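Long-range contacts in sensor protein, Kinase (Polaromonas sp. JS666, PDB 3GRC), which probably serves as the CheY-like phosphoacceptor (receiver) domain of a sensor histidine kinase in two-component signalling: residues R6-I11 with G30-M35; Y51-V56 with D80-V85. All blocks are in the same frame, centred on the assembly; numbering follows the deposited sequence.

Contact 1: R6-I11 with G30-M35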
loop_
_atom_site.group_PDB
_atom_site.type_symbol
_atom_site.label_atom_id
_atom_site.label_comp_id
_atom_site.label_asym_id
_atom_site.label_seq_id
_atom_site.Cartn_x
_atom_site.Cartn_y
_atom_site.Cartn_z
ATOM N N ARG A 6 14.677 8.698 -0.131
ATOM C CA ARG A 6 14.279 9.068 -1.494
ATOM C C ARG A 6 12.973 8.508 -2.093
ATOM O O ARG A 6 12.018 9.256 -2.267
ATOM C CB ARG A 6 15.430 8.831 -2.477
ATOM C CG ARG A 6 15.355 9.783 -3.657
ATOM C CD ARG A 6 15.371 11.214 -3.132
ATOM N NE ARG A 6 14.753 12.171 -4.042
ATOM C CZ ARG A 6 15.189 12.428 -5.269
ATOM N NH1 ARG A 6 16.257 11.798 -5.746
ATOM N NH2 ARG A 6 14.553 13.319 -6.020
ATOM N N PRO A 7 12.914 7.209 -2.444
ATOM C CA PRO A 7 11.634 6.743 -3.007
ATOM C C PRO A 7 10.518 7.013 -1.988
ATOM O O PRO A 7 10.672 6.694 -0.817
ATOM C CB PRO A 7 11.860 5.241 -3.213
ATOM C CG PRO A 7 13.346 5.102 -3.283
ATOM C CD PRO A 7 13.851 6.090 -2.270
ATOM N N ARG A 8 9.400 7.588 -2.417
ATOM C CA ARG A 8 8.333 7.887 -1.464
ATOM C C ARG A 8 7.151 6.917 -1.499
ATOM O O ARG A 8 6.637 6.578 -2.565
ATOM C CB ARG A 8 7.854 9.329 -1.658
ATOM C CG ARG A 8 6.839 9.798 -0.608
ATOM C CD ARG A 8 6.478 11.292 -0.748
ATOM N NE ARG A 8 7.550 12.125 -0.220
ATOM C CZ ARG A 8 7.458 12.900 0.851
ATOM N NH1 ARG A 8 6.335 12.983 1.539
ATOM N NH2 ARG A 8 8.514 13.582 1.245
ATOM N N ILE A 9 6.722 6.476 -0.321
ATOM C CA ILE A 9 5.611 5.531 -0.202
ATOM C C ILE A 9 4.352 6.194 0.352
ATOM O O ILE A 9 4.432 6.994 1.275
ATOM C CB ILE A 9 5.970 4.377 0.758
ATOM C CG1 ILE A 9 7.277 3.712 0.324
ATOM C CG2 ILE A 9 4.831 3.368 0.820
ATOM C CD1 ILE A 9 7.250 3.149 -1.063
ATOM N N LEU A 10 3.192 5.877 -0.210
ATOM C CA LEU A 10 1.952 6.429 0.315
ATOM C C LEU A 10 1.301 5.370 1.211
ATOM O O LEU A 10 0.890 4.312 0.741
ATOM C CB LEU A 10 0.991 6.814 -0.808
ATOM C CG LEU A 10 -0.404 7.275 -0.360
ATOM C CD1 LEU A 10 -0.328 8.582 0.422
ATOM C CD2 LEU A 10 -1.281 7.460 -1.591
ATOM N N ILE A 11 1.237 5.666 2.501
ATOM C CA ILE A 11 0.651 4.778 3.493
ATOM C C ILE A 11 -0.831 5.073 3.705
ATOM O O ILE A 11 -1.187 6.148 4.181
ATOM C CB ILE A 11 1.337 4.951 4.864
ATOM C CG1 ILE A 11 2.835 4.712 4.737
ATOM C CG2 ILE A 11 0.696 4.022 5.889
ATOM C CD1 ILE A 11 3.593 5.058 5.993
ATOM N N GLY A 30 14.929 3.254 4.312
ATOM C CA GLY A 30 15.325 4.152 3.242
ATOM C C GLY A 30 14.208 4.814 2.466
ATOM O O GLY A 30 14.451 5.428 1.429
ATOM N N PHE A 31 12.985 4.718 2.965
ATOM C CA PHE A 31 11.841 5.303 2.277
ATOM C C PHE A 31 11.218 6.523 2.958
ATOM O O PHE A 31 11.076 6.541 4.177
ATOM C CB PHE A 31 10.728 4.259 2.138
ATOM C CG PHE A 31 11.064 3.106 1.241
ATOM C CD1 PHE A 31 11.021 3.251 -0.142
ATOM C CD2 PHE A 31 11.330 1.847 1.773
ATOM C CE1 PHE A 31 11.225 2.153 -0.979
ATOM C CE2 PHE A 31 11.534 0.749 0.939
ATOM C CZ PHE A 31 11.478 0.906 -0.439
ATOM N N ASP A 32 10.839 7.525 2.161
ATOM C CA ASP A 32 10.125 8.693 2.677
ATOM C C ASP A 32 8.687 8.206 2.533
ATOM O O ASP A 32 8.411 7.299 1.731
ATOM C CB ASP A 32 10.277 9.944 1.791
ATOM C CG ASP A 32 11.609 10.666 1.982
ATOM O OD1 ASP A 32 12.142 10.687 3.104
ATOM O OD2 ASP A 32 12.113 11.242 0.996
ATOM N N SER A 33 7.768 8.787 3.285
ATOM C CA SER A 33 6.373 8.370 3.175
ATOM C C SER A 33 5.367 9.363 3.738
ATOM O O SER A 33 5.678 10.187 4.593
ATOM C CB SER A 33 6.162 7.010 3.845
ATOM O OG SER A 33 6.409 7.058 5.230
ATOM N N ASP A 34 4.146 9.256 3.245
ATOM C CA ASP A 34 3.063 10.102 3.670
ATOM C C ASP A 34 1.979 9.215 4.249
ATOM O O ASP A 34 1.685 8.150 3.719
ATOM C CB ASP A 34 2.488 10.883 2.484
ATOM C CG ASP A 34 3.413 11.997 2.006
ATOM O OD1 ASP A 34 4.097 12.598 2.853
ATOM O OD2 ASP A 34 3.446 12.275 0.789
HETATM N N MSE A 35 1.367 9.653 5.334
HETATM C CA MSE A 35 0.302 8.870 5.933
HETATM C C MSE A 35 -1.065 9.491 5.634
HETATM O O MSE A 35 -1.251 10.694 5.747
HETATM C CB MSE A 35 0.476 8.790 7.458
HETATM C CG MSE A 35 1.853 8.385 7.947
HETATM SE SE MSE A 35 1.962 8.534 9.852
HETATM C CE MSE A 35 2.370 10.449 10.048
#

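Contact 2: Y51-V56 with D80-V85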
loop_
_atom_site.group_PDB
_atom_site.type_symbol
_atom_site.label_atom_id
_atom_site.label_comp_id
_atom_site.label_asym_id
_atom_site.label_seq_id
_atom_site.Cartn_x
_atom_site.Cartn_y
_atom_site.Cartn_z
ATOM N N TYR A 51 4.849 8.737 -6.360
ATOM C CA TYR A 51 5.011 7.727 -5.316
ATOM C C TYR A 51 5.565 6.449 -5.936
ATOM O O TYR A 51 5.110 6.031 -6.992
ATOM C CB TYR A 51 3.670 7.417 -4.643
ATOM C CG TYR A 51 3.207 8.479 -3.677
ATOM C CD1 TYR A 51 3.886 8.706 -2.481
ATOM C CD2 TYR A 51 2.123 9.299 -3.989
ATOM C CE1 TYR A 51 3.501 9.723 -1.628
ATOM C CE2 TYR A 51 1.730 10.324 -3.140
ATOM C CZ TYR A 51 2.422 10.536 -1.963
ATOM O OH TYR A 51 2.048 11.574 -1.149
ATOM N N ALA A 52 6.553 5.842 -5.285
ATOM C CA ALA A 52 7.145 4.601 -5.779
ATOM C C ALA A 52 6.182 3.442 -5.503
ATOM O O ALA A 52 6.167 2.450 -6.236
ATOM C CB ALA A 52 8.470 4.341 -5.094
ATOM N N ALA A 53 5.383 3.569 -4.446
ATOM C CA ALA A 53 4.444 2.525 -4.096
ATOM C C ALA A 53 3.473 2.969 -3.010
ATOM O O ALA A 53 3.621 4.027 -2.416
ATOM C CB ALA A 53 5.200 1.287 -3.635
HETATM N N MSE A 54 2.466 2.147 -2.772
HETATM C CA MSE A 54 1.451 2.385 -1.748
HETATM C C MSE A 54 1.273 1.132 -0.907
HETATM O O MSE A 54 1.397 0.010 -1.413
HETATM C CB MSE A 54 0.085 2.731 -2.383
HETATM C CG MSE A 54 -1.091 2.825 -1.396
HETATM SE SE MSE A 54 -2.750 3.482 -2.272
HETATM C CE MSE A 54 -3.862 3.561 -0.627
ATOM N N THR A 55 1.009 1.315 0.380
ATOM C CA THR A 55 0.718 0.188 1.253
ATOM C C THR A 55 -0.764 0.379 1.527
ATOM O O THR A 55 -1.218 1.505 1.770
ATOM C CB THR A 55 1.514 0.226 2.582
ATOM O OG1 THR A 55 1.094 1.339 3.379
ATOM C CG2 THR A 55 2.996 0.340 2.296
ATOM N N VAL A 56 -1.522 -0.712 1.480
ATOM C CA VAL A 56 -2.957 -0.629 1.691
ATOM C C VAL A 56 -3.543 -1.509 2.781
ATOM O O VAL A 56 -3.333 -2.717 2.821
ATOM C CB VAL A 56 -3.713 -0.945 0.394
ATOM C CG1 VAL A 56 -5.223 -0.883 0.630
ATOM C CG2 VAL A 56 -3.292 0.027 -0.682
ATOM N N ASP A 80 0.330 1.377 -12.926
ATOM C CA ASP A 80 1.623 0.744 -12.704
ATOM C C ASP A 80 2.262 1.071 -11.354
ATOM O O ASP A 80 3.457 0.856 -11.148
ATOM C CB ASP A 80 2.574 1.110 -13.844
ATOM C CG ASP A 80 2.079 0.605 -15.191
ATOM O OD1 ASP A 80 1.799 -0.611 -15.301
ATOM O OD2 ASP A 80 1.966 1.419 -16.136
ATOM N N LEU A 81 1.456 1.583 -10.433
ATOM C CA LEU A 81 1.929 1.915 -9.093
ATOM C C LEU A 81 2.056 0.626 -8.271
ATOM O O LEU A 81 1.084 -0.118 -8.120
ATOM C CB LEU A 81 0.938 2.871 -8.421
ATOM C CG LEU A 81 1.185 3.226 -6.957
ATOM C CD1 LEU A 81 2.469 4.039 -6.824
ATOM C CD2 LEU A 81 -0.010 3.995 -6.425
ATOM N N ALA A 82 3.247 0.346 -7.750
ATOM C CA ALA A 82 3.424 -0.874 -6.958
ATOM C C ALA A 82 2.567 -0.770 -5.689
ATOM O O ALA A 82 2.515 0.279 -5.063
ATOM C CB ALA A 82 4.900 -1.075 -6.607
ATOM N N ILE A 83 1.873 -1.853 -5.347
ATOM C CA ILE A 83 1.011 -1.878 -4.180
ATOM C C ILE A 83 1.254 -3.114 -3.307
ATOM O O ILE A 83 1.340 -4.233 -3.812
ATOM C CB ILE A 83 -0.471 -1.879 -4.585
ATOM C CG1 ILE A 83 -0.811 -0.609 -5.353
ATOM C CG2 ILE A 83 -1.345 -2.025 -3.336
ATOM C CD1 ILE A 83 -2.291 -0.435 -5.618
ATOM N N VAL A 84 1.365 -2.893 -2.000
ATOM C CA VAL A 84 1.558 -3.959 -1.019
ATOM C C VAL A 84 0.425 -3.835 0.001
ATOM O O VAL A 84 0.240 -2.779 0.606
ATOM C CB VAL A 84 2.929 -3.817 -0.262
ATOM C CG1 VAL A 84 2.998 -4.794 0.894
ATOM C CG2 VAL A 84 4.090 -4.062 -1.210
ATOM N N VAL A 85 -0.341 -4.905 0.186
ATOM C CA VAL A 85 -1.425 -4.886 1.158
ATOM C C VAL A 85 -0.825 -5.256 2.516
ATOM O O VAL A 85 -0.052 -6.211 2.616
ATOM C CB VAL A 85 -2.533 -5.923 0.810
ATOM C CG1 VAL A 85 -3.459 -6.114 1.998
ATOM C CG2 VAL A 85 -3.321 -5.464 -0.385
HETATM O O HOH W 1 6.025 1.777 -8.984
#

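Contact 1: R6-I11 with G30-M35
P7 meets F31 just ahead of the paired strands: its ring carbon CB lies 3.8 Å from F31 CD1, while its carbonyl oxygen sits at the edge of the same phenyl ring and accepts a hydrogen bond from D32 N (3.1 Å). R8 follows, its side chain crossing D34 obliquely. CG stands anti to the backbone N (chi1 -174°) and the chain bends at chi3, after which NH1 reaches the D34 carboxylate from the edge of the guanidinium. NH1 forms a salt bridge to OD1 of D34 at 2.6 Å and a hydrogen bond to OD2 of D34 at 3.1 Å, the latter met on its syn side but 31° out of the carboxylate plane. D32 CB lies over a face of the guanidinium. An alanine in place of R8 would probably cost the D34 carboxylate its salt bridge and take the guanidinium away from D32 CB. I9 donates through N to D32 O (2.8 Å) and accepts D34 N at its own O, and its CG1 packs 3.8 Å from F31 CD1. L10 turns to the face bearing R8 and D34, where its CD1 lies beside D34 CB, the two side chains at about a right angle. I11 completes the backbone pairing through N to D34 O, while its CD1 approaches S33 OG at 3.5 Å, a hydroxyl whose hydrogen bond runs to N23. The two strands run parallel, their axes 20° apart, as the first and second strands of a right-handed beta-alpha-beta crossover. Helix 16-28 packs on I9 and I11 through L22 and L26, and helix 114-128 reaches F31. Strand 53-56 flanks strand 8-12 on its other edge, whereas strand 32-36 is outermost. Y51 gives D34 OD2 a second partner.

Contact 2: Y51-V56 with D80-V85
L81 pushes its methyl CD1 into a shallow hollow between Y51 and A53, 3.3 Å from Y51 O and 3.7 Å from A53 CA; its CG stands anti to the backbone N (chi1 174°). Its other methyl, CD2, rests against CB of M54, a selenomethionine. One residue on, A53 and A82 are both small and meet methyl to methyl, CB to CB at 3.8 Å. On the opposite face, shared by M54 and I83, the CG2 methyls of V56 and I83 meet at 3.9 Å. V85 sets CG1 3.5 Å from V56 O. Between these two layers of side chains the parallel backbones are joined by three hydrogen bonds, M54 N to A82 O and V84 N to M54 O, both 3.0 Å, and V56 N to V84 O, 2.9 Å. At the start of the pair, beside A52 and A82, a water donates to A52 O (2.8 Å) and accepts only a weak bond from A82 N. Helix 65-73 packs on M54, I83 and V85, while helix 114-128 packs on A53, A82 and V84. Side chain to side chain, the pair offers only apolar carbon, and there the contact rests on van der Waals packing and the burial of apolar surface; the polar links between the segments are left to main chain and water, as suits interior strands of the doubly wound receiver fold.

Overall arrangement
From the N terminus, contact 1 closes the first loop: the chain leaves strand 8-12, passes through helix 16-28 and returns as strand 32-36. After helix 39-48 it crosses to the other side of strand 8-12, and contact 2 closes a second loop around helix 65-73. The loops follow in series and neither nest nor cross, yet they share a five-stranded parallel sheet of order 2-1-3-4-5, the CheY-like topology. Strands 8-12 and 53-56 are neighbours there, so the contacts touch: R8 O lies 2.8 Å from A52 N, a probable hydrogen bond, and I11 packs on T55. Strand 106-108 completes the far edge, beyond strand 82-86.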